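PDB 2ZYO: solute-binding protein from Thermoactinomyces vulgaris, which binds cyclodextrins and linear maltodextrins such as the maltotetraose bound here, probably delivering them for uptake across the cell membrane. Local coordinates for residues Val22-Ala27 / Val54-Leu59; Leu59-Lys64 / Asp76-Pro81; Glu15-Lys20 / Pro293-Glu298; Thr304-Leu309 / Pro320-Leu325. All coordinates share one frame; numbering follows the deposited sequence.

Contact 1 of 4, residues Val22-Ala27 / Val54-Leu59; sequences VVWENA and VPVALL
Trp24 and Glu25 pair in parallel register with Val54 and Pro55, the CA atoms of Trp24 and Val54 lying 4.9 Å apart, and three backbone bonds join the strands: Val54 N to Val23 O, Glu25 N to Val54 O, and Val56 N to Glu25 O at 2.8 Å. On the Trp24 face of the sheet, CG2 of Val56 sits over the indole, 3.9 Å from the centroid of the five-membered ring and 16° off its normal. Val54 lies alongside the indole, its CB 3.6 Å from Trp24 CD1. An alanine in place of Trp24 would probably leave Val56 CG2 without the ring beneath it and open a gap beside Val54. Ala27 CB rests on Pro55 CB, and Leu58 CD1 reaches Asn26 CB at 3.6 Å. A water bridges Asn26 OD1 to Leu58 N, while the same OD1 also accepts from Asp28 N. In Glu25, OE2 accepts from Asn26 N at 2.7 Å on its anti lone pair; OE1 is held by Thr36 and Lys126. Strand 20-25, the first of the beta-alpha-beta unit completed by helix 30-47 and strand 50-55, thus ends at a buried carboxylate with partners for both oxygens, and the nearby lysine would probably favour its charged form.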
loop_
_atom_site.group_PDB
_atom_site.type_symbol
_atom_site.label_atom_id
_atom_site.label_comp_id
_atom_site.label_asym_id
_atom_site.label_seq_id
_atom_site.Cartn_x
_atom_site.Cartn_y
_atom_site.Cartn_z
ATOM N N VAL A 22 -12.905 21.918 6.852
ATOM C CA VAL A 22 -11.669 22.010 6.076
ATOM C C VAL A 22 -11.152 20.611 5.756
ATOM O O VAL A 22 -11.123 19.737 6.624
ATOM C CB VAL A 22 -10.582 22.841 6.813
ATOM C CG1 VAL A 22 -9.309 22.949 5.977
ATOM C CG2 VAL A 22 -11.102 24.239 7.150
ATOM N N VAL A 23 -10.753 20.419 4.501
ATOM C CA VAL A 23 -10.248 19.141 4.018
ATOM C C VAL A 23 -8.895 19.384 3.358
ATOM O O VAL A 23 -8.766 20.296 2.544
ATOM C CB VAL A 23 -11.228 18.518 2.989
ATOM C CG1 VAL A 23 -10.634 17.293 2.329
ATOM C CG2 VAL A 23 -12.558 18.162 3.650
ATOM N N TRP A 24 -7.889 18.590 3.723
ATOM C CA TRP A 24 -6.596 18.630 3.035
ATOM C C TRP A 24 -6.495 17.475 2.050
ATOM O O TRP A 24 -6.717 16.319 2.415
ATOM C CB TRP A 24 -5.424 18.563 4.017
ATOM C CG TRP A 24 -5.247 19.771 4.891
ATOM C CD1 TRP A 24 -5.844 20.991 4.750
ATOM C CD2 TRP A 24 -4.384 19.876 6.027
ATOM N NE1 TRP A 24 -5.424 21.843 5.746
ATOM C CE2 TRP A 24 -4.522 21.185 6.539
ATOM C CE3 TRP A 24 -3.514 18.985 6.669
ATOM C CZ2 TRP A 24 -3.820 21.627 7.664
ATOM C CZ3 TRP A 24 -2.814 19.425 7.788
ATOM C CH2 TRP A 24 -2.975 20.734 8.274
ATOM N N GLU A 25 -6.157 17.795 0.804
ATOM C CA GLU A 25 -6.038 16.793 -0.248
ATOM C C GLU A 25 -4.727 16.954 -1.020
ATOM O O GLU A 25 -4.185 18.059 -1.115
ATOM C CB GLU A 25 -7.246 16.861 -1.194
ATOM C CG GLU A 25 -7.270 15.818 -2.321
ATOM C CD GLU A 25 -7.247 14.384 -1.818
ATOM O OE1 GLU A 25 -8.321 13.749 -1.796
ATOM O OE2 GLU A 25 -6.163 13.888 -1.441
ATOM N N ASN A 26 -4.240 15.837 -1.559
ATOM C CA ASN A 26 -2.986 15.762 -2.316
ATOM C C ASN A 26 -2.724 16.958 -3.225
ATOM O O ASN A 26 -3.557 17.311 -4.058
ATOM C CB ASN A 26 -2.954 14.467 -3.138
ATOM C CG ASN A 26 -1.585 14.179 -3.731
ATOM O OD1 ASN A 26 -0.609 14.875 -3.451
ATOM N ND2 ASN A 26 -1.509 13.137 -4.549
ATOM N N ALA A 27 -1.550 17.564 -3.055
ATOM C CA ALA A 27 -1.178 18.773 -3.788
ATOM C C ALA A 27 -0.508 18.491 -5.134
ATOM O O ALA A 27 -0.578 19.322 -6.041
ATOM C CB ALA A 27 -0.283 19.653 -2.929
ATOM N N VAL A 54 -7.947 22.278 0.722
ATOM C CA VAL A 54 -6.621 22.890 0.694
ATOM C C VAL A 54 -5.611 21.880 0.146
ATOM O O VAL A 54 -5.576 20.737 0.601
ATOM C CB VAL A 54 -6.186 23.352 2.112
ATOM C CG1 VAL A 54 -4.830 24.063 2.076
ATOM C CG2 VAL A 54 -7.241 24.261 2.733
ATOM N N PRO A 55 -4.800 22.290 -0.849
ATOM C CA PRO A 55 -3.763 21.400 -1.372
ATOM C C PRO A 55 -2.610 21.195 -0.390
ATOM O O PRO A 55 -1.885 22.141 -0.077
ATOM C CB PRO A 55 -3.278 22.129 -2.629
ATOM C CG PRO A 55 -3.549 23.568 -2.360
ATOM C CD PRO A 55 -4.823 23.586 -1.556
ATOM N N VAL A 56 -2.467 19.964 0.099
ATOM C CA VAL A 56 -1.330 19.568 0.935
ATOM C C VAL A 56 -0.895 18.156 0.548
ATOM O O VAL A 56 -1.712 17.228 0.526
ATOM C CB VAL A 56 -1.643 19.596 2.459
ATOM C CG1 VAL A 56 -0.369 19.356 3.263
ATOM C CG2 VAL A 56 -2.281 20.918 2.884
ATOM N N ALA A 57 0.393 18.001 0.246
ATOM C CA ALA A 57 0.946 16.713 -0.159
ATOM C C ALA A 57 0.679 15.656 0.904
ATOM O O ALA A 57 0.805 15.928 2.097
ATOM C CB ALA A 57 2.434 16.839 -0.418
ATOM N N LEU A 58 0.303 14.460 0.461
ATOM C CA LEU A 58 -0.031 13.360 1.367
ATOM C C LEU A 58 0.989 13.160 2.485
ATOM O O LEU A 58 0.625 13.117 3.662
ATOM C CB LEU A 58 -0.218 12.056 0.582
ATOM C CG LEU A 58 -1.626 11.571 0.212
ATOM C CD1 LEU A 58 -2.638 12.695 0.010
ATOM C CD2 LEU A 58 -1.539 10.692 -1.024
ATOM N N LEU A 59 2.265 13.070 2.120
ATOM C CA LEU A 59 3.318 12.780 3.090
ATOM C C LEU A 59 3.791 14.002 3.882
ATOM O O LEU A 59 4.725 13.907 4.679
ATOM C CB LEU A 59 4.497 12.058 2.419
ATOM C CG LEU A 59 4.208 10.663 1.849
ATOM C CD1 LEU A 59 5.454 10.081 1.204
ATOM C CD2 LEU A 59 3.651 9.704 2.908
HETATM O O HOH W 1 1.016 13.387 -2.154
#

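Contact 2 of 4, residues Leu59-Lys64 / Asp76-Pro81; sequences LKQQEK and DLVTWP
Helix 61-71 meets strand 77-81 here through one side-chain-to-backbone hydrogen bond and an aromatic side chain packed against the helix start, a partly buried contact beside strand 20-25, whose Val22 and Trp24 are bonded through the backbone to Leu77. Gln61 carries the polar half. Its chain is extended beyond CG and brings OE1 to Thr79 N at 2.8 Å; the N-H points almost straight at the oxygen (169°), although the donor is tilted well out of the plane of the amide. The other end of that amide is used as well, since Gln61 NE2 donates to Val56 O, and the two bonds together restrict rotation of the group. OE1 also packs against Val78 CB, and NE2 lies 3.6 Å from Thr79 CG2. Thr79 turns its hydroxyl to a different partner, Gly283 O.

Trp80 supplies the apolar half, pointing its indole at the start of the helix. Gln61 CB meets the ring at its edge, 3.7 Å from CE3. Gln62 crosses one face instead: its CB stands 4.2 Å from the centroid of the six-membered ring, only 8° off the normal, and its OE1 lies 3.6 Å above the plane, with amide and indole planes 23° apart. Further out, Leu59 CD2 touches Pro81 CD at 4.1 Å.

Strand 50-55, helix 61-71 and strand 77-81 follow one another as in the alternating beta-alpha order of periplasmic-binding-protein domains, and the side chain of Pro81 is about 6 Å from a bound glucose unit.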
loop_
_atom_site.group_PDB
_atom_site.type_symbol
_atom_site.label_atom_id
_atom_site.label_comp_id
_atom_site.label_asym_id
_atom_site.label_seq_id
_atom_site.Cartn_x
_atom_site.Cartn_y
_atom_site.Cartn_z
ATOM N N LEU A 59 2.265 13.070 2.120
ATOM C CA LEU A 59 3.318 12.780 3.090
ATOM C C LEU A 59 3.791 14.002 3.882
ATOM O O LEU A 59 4.725 13.907 4.679
ATOM C CB LEU A 59 4.497 12.058 2.419
ATOM C CG LEU A 59 4.208 10.663 1.849
ATOM C CD1 LEU A 59 5.454 10.081 1.204
ATOM C CD2 LEU A 59 3.651 9.704 2.908
ATOM N N LYS A 60 3.132 15.139 3.666
ATOM C CA LYS A 60 3.401 16.354 4.435
ATOM C C LYS A 60 2.276 16.688 5.412
ATOM O O LYS A 60 2.443 17.537 6.292
ATOM C CB LYS A 60 3.644 17.538 3.498
ATOM C CG LYS A 60 4.949 17.448 2.731
ATOM C CD LYS A 60 5.300 18.776 2.091
ATOM C CE LYS A 60 6.578 18.673 1.276
ATOM N NZ LYS A 60 7.781 18.434 2.125
ATOM N N GLN A 61 1.140 16.012 5.262
ATOM C CA GLN A 61 -0.056 16.331 6.044
ATOM C C GLN A 61 0.087 16.061 7.540
ATOM O O GLN A 61 -0.391 16.846 8.361
ATOM C CB GLN A 61 -1.280 15.603 5.488
ATOM C CG GLN A 61 -1.787 16.181 4.178
ATOM C CD GLN A 61 -3.196 15.738 3.831
ATOM O OE1 GLN A 61 -3.977 15.355 4.704
ATOM N NE2 GLN A 61 -3.529 15.799 2.550
ATOM N N GLN A 62 0.739 14.954 7.886
ATOM C CA GLN A 62 0.928 14.584 9.284
ATOM C C GLN A 62 1.759 15.639 10.021
ATOM O O GLN A 62 1.389 16.079 11.114
ATOM C CB GLN A 62 1.560 13.191 9.395
ATOM C CG GLN A 62 1.262 12.482 10.704
ATOM C CD GLN A 62 1.586 10.996 10.688
ATOM O OE1 GLN A 62 1.527 10.334 9.648
ATOM N NE2 GLN A 62 1.909 10.459 11.856
ATOM N N GLU A 63 2.865 16.057 9.405
ATOM C CA GLU A 63 3.719 17.112 9.953
ATOM C C GLU A 63 2.992 18.456 10.038
ATOM O O GLU A 63 3.120 19.171 11.035
ATOM C CB GLU A 63 5.000 17.254 9.125
ATOM C CG GLU A 63 6.016 16.141 9.347
ATOM C CD GLU A 63 7.021 16.020 8.213
ATOM O OE1 GLU A 63 6.598 15.878 7.043
ATOM O OE2 GLU A 63 8.240 16.051 8.492
ATOM N N LYS A 64 2.234 18.792 8.994
ATOM C CA LYS A 64 1.499 20.054 8.951
ATOM C C LYS A 64 0.398 20.114 10.008
ATOM O O LYS A 64 0.185 21.160 10.622
ATOM C CB LYS A 64 0.919 20.316 7.555
ATOM C CG LYS A 64 0.362 21.725 7.371
ATOM C CD LYS A 64 -0.143 21.950 5.956
ATOM C CE LYS A 64 -0.947 23.234 5.837
ATOM N NZ LYS A 64 -0.152 24.450 6.172
ATOM N N ASP A 76 -10.217 19.549 9.244
ATOM C CA ASP A 76 -11.084 18.601 9.929
ATOM C C ASP A 76 -10.815 17.192 9.416
ATOM O O ASP A 76 -10.721 16.243 10.201
ATOM C CB ASP A 76 -12.550 18.985 9.742
ATOM C CG ASP A 76 -12.873 20.329 10.359
ATOM O OD1 ASP A 76 -12.979 20.401 11.600
ATOM O OD2 ASP A 76 -13.008 21.316 9.607
ATOM N N LEU A 77 -10.678 17.069 8.098
ATOM C CA LEU A 77 -10.360 15.789 7.474
ATOM C C LEU A 77 -8.996 15.842 6.803
ATOM O O LEU A 77 -8.679 16.796 6.090
ATOM C CB LEU A 77 -11.437 15.385 6.459
ATOM C CG LEU A 77 -12.886 15.213 6.936
ATOM C CD1 LEU A 77 -13.732 14.665 5.802
ATOM C CD2 LEU A 77 -12.990 14.310 8.163
ATOM N N VAL A 78 -8.197 14.808 7.054
ATOM C CA VAL A 78 -6.855 14.681 6.493
ATOM C C VAL A 78 -6.700 13.304 5.850
ATOM O O VAL A 78 -7.548 12.428 6.034
ATOM C CB VAL A 78 -5.757 14.889 7.569
ATOM C CG1 VAL A 78 -5.749 16.338 8.058
ATOM C CG2 VAL A 78 -5.953 13.926 8.741
ATOM N N THR A 79 -5.621 13.118 5.094
ATOM C CA THR A 79 -5.399 11.867 4.377
ATOM C C THR A 79 -3.918 11.560 4.160
ATOM O O THR A 79 -3.131 12.450 3.843
ATOM C CB THR A 79 -6.179 11.837 3.027
ATOM O OG1 THR A 79 -5.975 10.582 2.371
ATOM C CG2 THR A 79 -5.761 12.977 2.105
ATOM N N TRP A 80 -3.560 10.291 4.364
ATOM C CA TRP A 80 -2.221 9.762 4.076
ATOM C C TRP A 80 -2.255 8.230 4.064
ATOM O O TRP A 80 -3.201 7.635 4.585
ATOM C CB TRP A 80 -1.165 10.287 5.064
ATOM C CG TRP A 80 -1.479 10.113 6.524
ATOM C CD1 TRP A 80 -1.401 8.958 7.251
ATOM C CD2 TRP A 80 -1.879 11.138 7.442
ATOM N NE1 TRP A 80 -1.743 9.198 8.563
ATOM C CE2 TRP A 80 -2.046 10.527 8.705
ATOM C CE3 TRP A 80 -2.132 12.510 7.314
ATOM C CZ2 TRP A 80 -2.445 11.245 9.839
ATOM C CZ3 TRP A 80 -2.522 13.223 8.442
ATOM C CH2 TRP A 80 -2.678 12.589 9.686
ATOM N N PRO A 81 -1.241 7.584 3.448
ATOM C CA PRO A 81 -1.147 6.120 3.504
ATOM C C PRO A 81 -1.202 5.587 4.940
ATOM O O PRO A 81 -0.602 6.176 5.845
ATOM C CB PRO A 81 0.216 5.840 2.868
ATOM C CG PRO A 81 0.423 6.981 1.933
ATOM C CD PRO A 81 -0.156 8.169 2.636
#

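Contact 3 of 4, residues Glu15-Lys20 / Pro293-Glu298; sequences EGKPDK and PKYATE
The carboxylate of Glu15 takes two consecutive backbone N-H groups in the first turn of helix 293-302. Lys294 N donates at 2.9 Å to Glu15 OE1, meeting the syn lone pair of that oxygen, and Tyr295 N donates to OE2 at 2.9 Å, also on the syn side but 31° out of the carboxylate plane. The second bond is the straighter, 171° at the hydrogen. CG, anti to the backbone N, starts an extended chain that carries the acid group to the helix. A water links the loop to the ring as well, hydrogen-bonding to both Glu15 O and Tyr295 OH.

Around these bonds lies the packing. OE1 touches Pro293 CD and Lys294 CB, each at 3.3 Å, while OE2 lies at the edge of the tyrosine ring, 3.2 Å from CD1. Pro18 comes over one face: its CD is 3.6 Å from the ring centroid and 18° off the normal, a CH-pi contact. Lys17 CB lies near Tyr295 OH, and Tyr292 adds further contacts to Glu15 and Pro18.

An alanine in place of Glu15 would probably leave the N-H groups of Lys294 and Tyr295 without their acceptor and loosen the hold of the loop on the helix. A negative charge set against a helix N terminus should be favoured by the helix dipole, which would help hold the segment leading into strand 20-25 to this surface.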
loop_
_atom_site.group_PDB
_atom_site.type_symbol
_atom_site.label_atom_id
_atom_site.label_comp_id
_atom_site.label_asym_id
_atom_site.label_seq_id
_atom_site.Cartn_x
_atom_site.Cartn_y
_atom_site.Cartn_z
ATOM N N GLU A 15 -23.683 19.348 19.148
ATOM C CA GLU A 15 -22.778 19.863 18.119
ATOM C C GLU A 15 -23.469 20.887 17.222
ATOM O O GLU A 15 -24.394 20.560 16.474
ATOM C CB GLU A 15 -22.136 18.743 17.288
ATOM C CG GLU A 15 -20.943 19.235 16.459
ATOM C CD GLU A 15 -20.164 18.119 15.792
ATOM O OE1 GLU A 15 -19.692 17.208 16.501
ATOM O OE2 GLU A 15 -20.004 18.168 14.555
ATOM N N GLY A 16 -23.008 22.131 17.324
ATOM C CA GLY A 16 -23.505 23.218 16.490
ATOM C C GLY A 16 -23.083 23.020 15.049
ATOM O O GLY A 16 -22.026 22.441 14.781
ATOM N N LYS A 17 -23.914 23.487 14.122
ATOM C CA LYS A 17 -23.624 23.363 12.697
ATOM C C LYS A 17 -22.425 24.235 12.334
ATOM O O LYS A 17 -22.443 25.441 12.581
ATOM C CB LYS A 17 -24.840 23.751 11.855
ATOM C CG LYS A 17 -24.703 23.415 10.372
ATOM C CD LYS A 17 -25.854 23.978 9.551
ATOM C CE LYS A 17 -27.092 23.095 9.630
ATOM N NZ LYS A 17 -28.237 23.674 8.872
ATOM N N PRO A 18 -21.376 23.625 11.756
ATOM C CA PRO A 18 -20.204 24.407 11.375
ATOM C C PRO A 18 -20.508 25.296 10.178
ATOM O O PRO A 18 -21.276 24.904 9.299
ATOM C CB PRO A 18 -19.177 23.338 10.992
ATOM C CG PRO A 18 -19.991 22.168 10.564
ATOM C CD PRO A 18 -21.222 22.197 11.422
ATOM N N ASP A 19 -19.921 26.488 10.152
ATOM C CA ASP A 19 -20.030 27.349 8.981
ATOM C C ASP A 19 -19.213 26.743 7.847
ATOM O O ASP A 19 -19.562 26.878 6.671
ATOM C CB ASP A 19 -19.543 28.768 9.288
ATOM C CG ASP A 19 -18.036 28.853 9.445
ATOM O OD1 ASP A 19 -17.508 28.326 10.443
ATOM O OD2 ASP A 19 -17.381 29.453 8.571
ATOM N N LYS A 20 -18.126 26.071 8.222
ATOM C CA LYS A 20 -17.206 25.478 7.266
ATOM C C LYS A 20 -16.490 24.264 7.847
ATOM O O LYS A 20 -16.263 24.170 9.058
ATOM C CB LYS A 20 -16.184 26.515 6.781
ATOM C CG LYS A 20 -15.065 26.828 7.761
ATOM C CD LYS A 20 -14.117 27.897 7.228
ATOM C CE LYS A 20 -13.227 27.368 6.116
ATOM N NZ LYS A 20 -12.123 28.316 5.799
ATOM N N PRO A 293 -16.560 16.926 15.130
ATOM C CA PRO A 293 -16.367 15.511 14.794
ATOM C C PRO A 293 -17.583 14.858 14.121
ATOM O O PRO A 293 -17.415 14.097 13.165
ATOM C CB PRO A 293 -16.082 14.858 16.154
ATOM C CG PRO A 293 -16.628 15.810 17.163
ATOM C CD PRO A 293 -16.398 17.162 16.577
ATOM N N LYS A 294 -18.790 15.158 14.595
ATOM C CA LYS A 294 -19.996 14.532 14.038
ATOM C C LYS A 294 -20.283 14.985 12.608
ATOM O O LYS A 294 -20.543 14.158 11.733
ATOM C CB LYS A 294 -21.212 14.760 14.938
ATOM C CG LYS A 294 -21.106 14.075 16.293
ATOM C CD LYS A 294 -22.348 14.317 17.131
ATOM C CE LYS A 294 -22.235 13.640 18.488
ATOM N NZ LYS A 294 -23.422 13.919 19.349
ATOM N N TYR A 295 -20.236 16.295 12.374
ATOM C CA TYR A 295 -20.434 16.834 11.032
ATOM C C TYR A 295 -19.307 16.434 10.078
ATOM O O TYR A 295 -19.563 16.105 8.918
ATOM C CB TYR A 295 -20.580 18.356 11.069
ATOM C CG TYR A 295 -21.984 18.843 11.357
ATOM C CD1 TYR A 295 -22.387 19.145 12.662
ATOM C CD2 TYR A 295 -22.905 19.019 10.325
ATOM C CE1 TYR A 295 -23.677 19.607 12.927
ATOM C CE2 TYR A 295 -24.196 19.477 10.580
ATOM C CZ TYR A 295 -24.572 19.768 11.881
ATOM O OH TYR A 295 -25.847 20.224 12.127
ATOM N N ALA A 296 -18.067 16.454 10.568
ATOM C CA ALA A 296 -16.922 16.051 9.747
ATOM C C ALA A 296 -17.005 14.582 9.346
ATOM O O ALA A 296 -16.601 14.217 8.243
ATOM C CB ALA A 296 -15.610 16.338 10.464
ATOM N N THR A 297 -17.540 13.749 10.239
ATOM C CA THR A 297 -17.718 12.322 9.961
ATOM C C THR A 297 -18.827 12.096 8.931
ATOM O O THR A 297 -18.754 11.165 8.128
ATOM C CB THR A 297 -17.977 11.521 11.257
ATOM O OG1 THR A 297 -16.873 11.708 12.150
ATOM C CG2 THR A 297 -18.129 10.032 10.971
ATOM N N GLU A 298 -19.845 12.956 8.952
ATOM C CA GLU A 298 -20.870 12.948 7.911
ATOM C C GLU A 298 -20.273 13.324 6.553
ATOM O O GLU A 298 -20.597 12.707 5.540
ATOM C CB GLU A 298 -22.044 13.858 8.283
ATOM C CG GLU A 298 -22.882 13.283 9.418
ATOM C CD GLU A 298 -23.928 14.236 9.961
ATOM O OE1 GLU A 298 -23.841 15.456 9.702
ATOM O OE2 GLU A 298 -24.837 13.751 10.673
HETATM O O HOH W 2 -26.518 21.217 14.543
#

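Contact 4 of 4, residues Thr304-Leu309 / Pro320-Leu325; sequences TSKEAL and PPQKEL
Lys306 stretches across to Glu324, its NZ 3.1 Å from OE1 in a salt bridge. CG stands anti to the backbone N (chi1 -173°) and every later torsion is extended, which gives the lysine its full length. Glu324, with CG anti to the carbonyl carbon (chi1 -74°), crosses it at about a right angle, and the ammonium comes from well above the carboxylate plane, 64° out of it. The aliphatic part of the lysine packs on Leu325, CG to CD2 at 4.0 Å.

This contact joins the start of helix 306-316 to the segment that follows that helix, where a short, weakly bonded helix runs at about 323-326. Ser305 is the N-cap of helix 306-316: its OG accepts from Ala308 N at 3.1 Å. On the other side of the contact Pro321 centres an inverse gamma turn.

Leu309 and Leu325 share one conformation, CG anti to the carbonyl carbon and chi2 extended. Leu325 CD1 reaches Leu309 CB at 3.7 Å and lies equally near Lys306 O. Pro320 and Leu309 run past one another antiparallel, CB to CB 3.8 Å, while Leu309 CD1 lies 4.1 Å from Gln322 CG. Phe107 packs on both Leu309 and Gln322.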
loop_
_atom_site.group_PDB
_atom_site.type_symbol
_atom_site.label_atom_id
_atom_site.label_comp_id
_atom_site.label_asym_id
_atom_site.label_seq_id
_atom_site.Cartn_x
_atom_site.Cartn_y
_atom_site.Cartn_z
ATOM N N THR A 304 -16.986 9.170 0.658
ATOM C CA THR A 304 -16.623 7.764 0.467
ATOM C C THR A 304 -17.817 6.875 0.102
ATOM O O THR A 304 -17.752 5.647 0.226
ATOM C CB THR A 304 -15.913 7.180 1.713
ATOM O OG1 THR A 304 -16.760 7.320 2.863
ATOM C CG2 THR A 304 -14.589 7.896 1.972
ATOM N N SER A 305 -18.900 7.500 -0.355
ATOM C CA SER A 305 -20.090 6.765 -0.778
ATOM C C SER A 305 -19.812 5.991 -2.061
ATOM O O SER A 305 -18.808 6.232 -2.739
ATOM C CB SER A 305 -21.247 7.733 -1.013
ATOM O OG SER A 305 -21.011 8.507 -2.176
ATOM N N LYS A 306 -20.711 5.072 -2.403
ATOM C CA LYS A 306 -20.604 4.336 -3.661
ATOM C C LYS A 306 -20.482 5.291 -4.854
ATOM O O LYS A 306 -19.607 5.121 -5.700
ATOM C CB LYS A 306 -21.794 3.389 -3.839
ATOM C CG LYS A 306 -21.676 2.469 -5.048
ATOM C CD LYS A 306 -22.901 1.578 -5.186
ATOM C CE LYS A 306 -22.914 0.868 -6.536
ATOM N NZ LYS A 306 -24.142 0.045 -6.744
ATOM N N GLU A 307 -21.346 6.304 -4.892
ATOM C CA GLU A 307 -21.341 7.299 -5.963
ATOM C C GLU A 307 -20.030 8.089 -6.021
ATOM O O GLU A 307 -19.462 8.275 -7.099
ATOM C CB GLU A 307 -22.526 8.259 -5.803
ATOM C CG GLU A 307 -22.754 9.176 -6.998
ATOM C CD GLU A 307 -23.849 10.209 -6.771
ATOM O OE1 GLU A 307 -24.375 10.312 -5.639
ATOM O OE2 GLU A 307 -24.185 10.924 -7.736
ATOM N N ALA A 308 -19.564 8.553 -4.863
ATOM C CA ALA A 308 -18.344 9.360 -4.790
ATOM C C ALA A 308 -17.103 8.573 -5.200
ATOM O O ALA A 308 -16.250 9.092 -5.919
ATOM C CB ALA A 308 -18.168 9.950 -3.392
ATOM N N LEU A 309 -17.014 7.321 -4.753
ATOM C CA LEU A 309 -15.845 6.493 -5.051
ATOM C C LEU A 309 -15.847 5.910 -6.467
ATOM O O LEU A 309 -14.780 5.657 -7.031
ATOM C CB LEU A 309 -15.648 5.400 -3.991
ATOM C CG LEU A 309 -15.245 5.880 -2.589
ATOM C CD1 LEU A 309 -15.028 4.703 -1.653
ATOM C CD2 LEU A 309 -14.003 6.769 -2.620
ATOM N N PRO A 320 -11.060 1.802 -5.537
ATOM C CA PRO A 320 -11.733 2.040 -4.265
ATOM C C PRO A 320 -12.091 0.714 -3.587
ATOM O O PRO A 320 -12.743 -0.130 -4.207
ATOM C CB PRO A 320 -12.996 2.804 -4.673
ATOM C CG PRO A 320 -13.284 2.360 -6.074
ATOM C CD PRO A 320 -11.995 1.838 -6.679
ATOM N N PRO A 321 -11.660 0.518 -2.325
ATOM C CA PRO A 321 -11.969 -0.749 -1.663
ATOM C C PRO A 321 -13.392 -0.741 -1.103
ATOM O O PRO A 321 -13.607 -0.889 0.107
ATOM C CB PRO A 321 -10.914 -0.833 -0.561
ATOM C CG PRO A 321 -10.588 0.581 -0.238
ATOM C CD PRO A 321 -10.880 1.421 -1.456
ATOM N N GLN A 322 -14.342 -0.558 -2.012
ATOM C CA GLN A 322 -15.759 -0.488 -1.712
ATOM C C GLN A 322 -16.373 -1.759 -2.293
ATOM O O GLN A 322 -16.200 -2.041 -3.481
ATOM C CB GLN A 322 -16.343 0.766 -2.374
ATOM C CG GLN A 322 -17.533 1.402 -1.652
ATOM C CD GLN A 322 -18.885 0.811 -2.041
ATOM O OE1 GLN A 322 -19.913 1.212 -1.500
ATOM N NE2 GLN A 322 -18.890 -0.138 -2.971
ATOM N N LYS A 323 -17.075 -2.522 -1.454
ATOM C CA LYS A 323 -17.513 -3.889 -1.797
ATOM C C LYS A 323 -18.243 -4.006 -3.136
ATOM O O LYS A 323 -17.884 -4.838 -3.972
ATOM C CB LYS A 323 -18.362 -4.495 -0.675
ATOM C CG LYS A 323 -17.583 -4.876 0.572
ATOM C CD LYS A 323 -18.466 -5.646 1.537
ATOM C CE LYS A 323 -17.710 -6.071 2.778
ATOM N NZ LYS A 323 -18.617 -6.693 3.777
ATOM N N GLU A 324 -19.266 -3.178 -3.333
ATOM C CA GLU A 324 -20.042 -3.205 -4.573
ATOM C C GLU A 324 -19.208 -2.806 -5.787
ATOM O O GLU A 324 -19.322 -3.416 -6.852
ATOM C CB GLU A 324 -21.275 -2.306 -4.472
ATOM C CG GLU A 324 -22.390 -2.874 -3.614
ATOM C CD GLU A 324 -23.716 -2.200 -3.887
ATOM O OE1 GLU A 324 -24.313 -2.474 -4.948
ATOM O OE2 GLU A 324 -24.160 -1.391 -3.049
ATOM N N LEU A 325 -18.366 -1.788 -5.620
ATOM C CA LEU A 325 -17.547 -1.280 -6.718
ATOM C C LEU A 325 -16.495 -2.289 -7.175
ATOM O O LEU A 325 -16.176 -2.359 -8.364
ATOM C CB LEU A 325 -16.892 0.055 -6.349
ATOM C CG LEU A 325 -17.837 1.250 -6.176
ATOM C CD1 LEU A 325 -17.070 2.486 -5.735
ATOM C CD2 LEU A 325 -18.616 1.535 -7.455
#

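How the contacts relate
From the N terminus, the loop 15-20 comes first, but its partner lies far along the chain, so contact 3 closes a loop of 272 intervening residues and ties the N-terminal loop to helix 293-302. Contacts 1 and 2 are nested inside it, in series: contact 1 pairs strands 20-25 and 50-55 across helix 30-47, then contact 2 sets helix 61-71 on strand 77-81, with Leu59 shared between them. These two also touch where Trp24 packs on Lys64. Contact 2 reaches contact 3 where Leu77 packs on Ala296. Contact 4 follows in series, joining helix 306-316 to the segment after it; its nearest atoms stay about 7 Å from contact 3.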